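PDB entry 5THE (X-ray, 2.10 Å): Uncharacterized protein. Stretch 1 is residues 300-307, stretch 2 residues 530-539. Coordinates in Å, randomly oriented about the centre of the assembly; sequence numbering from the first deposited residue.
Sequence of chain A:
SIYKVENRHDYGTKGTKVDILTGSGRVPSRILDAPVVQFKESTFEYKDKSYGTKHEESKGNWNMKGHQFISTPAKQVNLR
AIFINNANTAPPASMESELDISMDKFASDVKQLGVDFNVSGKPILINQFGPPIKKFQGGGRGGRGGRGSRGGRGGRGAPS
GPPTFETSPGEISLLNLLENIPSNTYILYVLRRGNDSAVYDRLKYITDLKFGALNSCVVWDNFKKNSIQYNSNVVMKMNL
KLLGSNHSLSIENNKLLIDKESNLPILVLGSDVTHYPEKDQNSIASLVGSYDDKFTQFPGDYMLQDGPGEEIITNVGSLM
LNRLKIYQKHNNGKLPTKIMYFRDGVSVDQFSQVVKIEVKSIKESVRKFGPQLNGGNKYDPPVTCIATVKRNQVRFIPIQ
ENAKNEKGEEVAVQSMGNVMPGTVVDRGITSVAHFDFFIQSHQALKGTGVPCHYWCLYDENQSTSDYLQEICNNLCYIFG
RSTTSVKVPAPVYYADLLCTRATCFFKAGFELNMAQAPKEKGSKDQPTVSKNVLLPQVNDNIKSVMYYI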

# COMPACT_ATOMS: atom_id res chain seq x y z
N GLY A 300 6.21 -7.80 0.43
CA GLY A 300 6.20 -8.05 -1.00
C GLY A 300 7.60 -8.24 -1.55
O GLY A 300 8.60 -8.11 -0.85
N ASP A 301 7.63 -8.58 -2.82
CA ASP A 301 8.87 -8.67 -3.57
C ASP A 301 8.73 -7.85 -4.84
O ASP A 301 7.63 -7.57 -5.30
CB ASP A 301 9.20 -10.13 -3.91
CG ASP A 301 9.72 -10.88 -2.72
OD1 ASP A 301 10.73 -10.43 -2.13
OD2 ASP A 301 9.12 -11.91 -2.36
N TYR A 302 9.88 -7.44 -5.39
CA TYR A 302 9.91 -6.78 -6.68
C TYR A 302 10.91 -7.51 -7.58
O TYR A 302 11.77 -8.25 -7.10
CB TYR A 302 10.31 -5.29 -6.56
CG TYR A 302 11.62 -5.13 -5.86
CD1 TYR A 302 12.83 -5.36 -6.53
CD2 TYR A 302 11.67 -4.76 -4.53
CE1 TYR A 302 14.04 -5.24 -5.87
CE2 TYR A 302 12.87 -4.64 -3.87
CZ TYR A 302 14.05 -4.88 -4.53
OH TYR A 302 15.24 -4.75 -3.84
N MET A 303 10.81 -7.27 -8.88
CA MET A 303 11.81 -7.77 -9.81
C MET A 303 11.86 -6.86 -11.02
O MET A 303 10.91 -6.13 -11.32
CB MET A 303 11.51 -9.21 -10.25
CG MET A 303 10.20 -9.34 -10.98
SD MET A 303 9.88 -11.06 -11.38
CE MET A 303 8.31 -10.92 -12.17
N LEU A 304 13.00 -6.89 -11.70
CA LEU A 304 13.16 -6.16 -12.95
C LEU A 304 12.51 -6.96 -14.06
O LEU A 304 12.72 -8.18 -14.16
CB LEU A 304 14.65 -5.95 -13.24
CG LEU A 304 14.96 -4.92 -14.32
CD1 LEU A 304 14.51 -3.54 -13.87
CD2 LEU A 304 16.44 -4.94 -14.65
N GLN A 305 11.70 -6.30 -14.89
CA GLN A 305 11.10 -6.98 -16.03
C GLN A 305 12.15 -7.27 -17.09
O GLN A 305 13.30 -6.83 -17.00
CB GLN A 305 9.98 -6.13 -16.63
CG GLN A 305 8.76 -5.97 -15.74
CD GLN A 305 7.73 -7.03 -16.01
OE1 GLN A 305 7.83 -8.16 -15.51
NE2 GLN A 305 6.73 -6.69 -16.82
N ASP A 306 11.72 -7.98 -18.14
CA ASP A 306 12.63 -8.45 -19.19
C ASP A 306 12.99 -7.38 -20.21
O ASP A 306 14.03 -7.50 -20.85
CB ASP A 306 12.01 -9.64 -19.91
CG ASP A 306 12.03 -10.90 -19.07
OD1 ASP A 306 12.94 -11.03 -18.23
OD2 ASP A 306 11.15 -11.77 -19.26
N GLY A 307 12.16 -6.35 -20.37
CA GLY A 307 12.41 -5.32 -21.36
C GLY A 307 11.74 -4.02 -21.01
O GLY A 307 10.98 -3.92 -20.04
N SER A 530 23.17 -7.57 -15.74
CA SER A 530 22.18 -8.51 -15.25
C SER A 530 21.10 -7.80 -14.42
O SER A 530 21.31 -6.70 -13.89
CB SER A 530 22.85 -9.59 -14.41
OG SER A 530 23.04 -9.16 -13.08
N LYS A 531 19.93 -8.45 -14.32
CA LYS A 531 18.83 -7.90 -13.53
C LYS A 531 19.26 -7.65 -12.09
O LYS A 531 18.99 -6.59 -11.53
CB LYS A 531 17.63 -8.86 -13.54
CG LYS A 531 16.89 -8.94 -14.85
CD LYS A 531 15.69 -9.87 -14.69
CE LYS A 531 14.87 -9.96 -15.96
NZ LYS A 531 13.50 -10.49 -15.65
N ASN A 532 19.92 -8.63 -11.48
CA ASN A 532 20.27 -8.53 -10.07
C ASN A 532 21.33 -7.48 -9.80
O ASN A 532 21.52 -7.11 -8.64
CB ASN A 532 20.77 -9.88 -9.53
CG ASN A 532 19.65 -10.88 -9.41
OD1 ASN A 532 18.87 -10.83 -8.46
ND2 ASN A 532 19.55 -11.79 -10.38
N VAL A 533 22.04 -7.02 -10.82
CA VAL A 533 22.95 -5.90 -10.62
C VAL A 533 22.23 -4.57 -10.83
O VAL A 533 22.47 -3.61 -10.10
CB VAL A 533 24.18 -6.04 -11.55
CG1 VAL A 533 25.07 -4.79 -11.45
CG2 VAL A 533 24.99 -7.28 -11.18
N LEU A 534 21.35 -4.50 -11.83
CA LEU A 534 20.58 -3.27 -12.00
C LEU A 534 19.63 -3.04 -10.84
O LEU A 534 19.43 -1.91 -10.40
CB LEU A 534 19.79 -3.30 -13.32
CG LEU A 534 20.60 -3.19 -14.61
CD1 LEU A 534 19.72 -3.50 -15.82
CD2 LEU A 534 21.26 -1.79 -14.73
N LEU A 535 19.04 -4.11 -10.33
CA LEU A 535 18.03 -4.01 -9.28
C LEU A 535 18.28 -5.13 -8.29
O LEU A 535 17.62 -6.18 -8.33
CB LEU A 535 16.61 -4.07 -9.87
CG LEU A 535 15.44 -3.82 -8.92
CD1 LEU A 535 15.75 -2.64 -8.00
CD2 LEU A 535 14.20 -3.56 -9.73
N PRO A 536 19.24 -4.95 -7.39
CA PRO A 536 19.54 -5.99 -6.40
C PRO A 536 18.35 -6.19 -5.48
O PRO A 536 17.55 -5.28 -5.26
CB PRO A 536 20.74 -5.43 -5.64
CG PRO A 536 21.16 -4.16 -6.37
CD PRO A 536 19.95 -3.69 -7.09
N GLN A 537 18.25 -7.41 -4.96
CA GLN A 537 17.23 -7.73 -3.99
C GLN A 537 17.57 -7.12 -2.65
O GLN A 537 18.72 -7.01 -2.25
CB GLN A 537 17.07 -9.25 -3.83
CG GLN A 537 16.33 -9.89 -4.99
CD GLN A 537 14.96 -9.28 -5.16
OE1 GLN A 537 14.19 -9.22 -4.20
NE2 GLN A 537 14.64 -8.81 -6.38
N VAL A 538 16.52 -6.74 -1.95
CA VAL A 538 16.69 -6.11 -0.67
C VAL A 538 17.22 -7.13 0.33
O VAL A 538 17.02 -8.35 0.18
CB VAL A 538 15.32 -5.52 -0.28
CG1 VAL A 538 14.63 -6.33 0.73
CG2 VAL A 538 15.42 -4.05 0.06
N ASN A 539 18.02 -6.65 1.28
CA ASN A 539 18.52 -7.41 2.41
C ASN A 539 17.44 -8.33 2.98
O ASN A 539 16.30 -7.91 3.19
CB ASN A 539 19.00 -6.41 3.48
CG ASN A 539 19.70 -7.06 4.65
OD1 ASN A 539 19.16 -7.94 5.31
ND2 ASN A 539 20.93 -6.62 4.91
O HOH W 1 12.06 -8.08 -3.42

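A strand from stretch 1 lies against a short helix, residues 531-534, and the extended tail that follows it; no backbone-to-backbone hydrogen bond joins the two, and every direct bond between them involves a side chain. Leu304 CA and Lys531 CA lie 6.0 Å apart, the nearest CA pair across the contact, and Tyr302 CA lies 7.9 Å from Gln537 CA, so the strand runs past the tail at Tyr302 and past the helix at Leu304. Ser530 caps that helix, its OG accepting from Val533 N at 3.3 Å.

Tyr302 is the most covered residue. Its CA-to-CB bond points sideways, but with chi1 in p the ring reaches the tail, where OH donates to Pro536 O at 2.8 Å, close to the ring plane. On the way CE1 packs 3.6 Å from Leu535 CG, so one side chain supplies both apolar contact and a polar tip that donates to a backbone carbonyl. Gln537 answers from the tail: its NE2 donates to Tyr302 O at 3.0 Å, with a good angle of 157°. Its OE1 lies 2.5 Å from a water O that also donates to Asp301 OD1 and accepts from Tyr302 N, both at 3.0 Å; the water thus bridges two carbonyl or carboxylate oxygens that have no proton to share.

Leu304 points toward stretch 2 and fills the apolar centre, CD2 lying 3.8 Å from Leu534 CD1 and CD1 4.2 Å from Leu535 CD2. Lys531 borders this patch. Its extended chain (m, then t throughout) runs past the leucine, CG lying 4.0 Å from Leu304 CD2, and carries the ammonium to the strand backbone. There NZ donates to Leu304 O at 2.9 Å and to Asp306 OD1 at 2.7 Å, the latter a salt bridge at the corner where the chain turns. Together the contacts bury 543 Å², both sides summed.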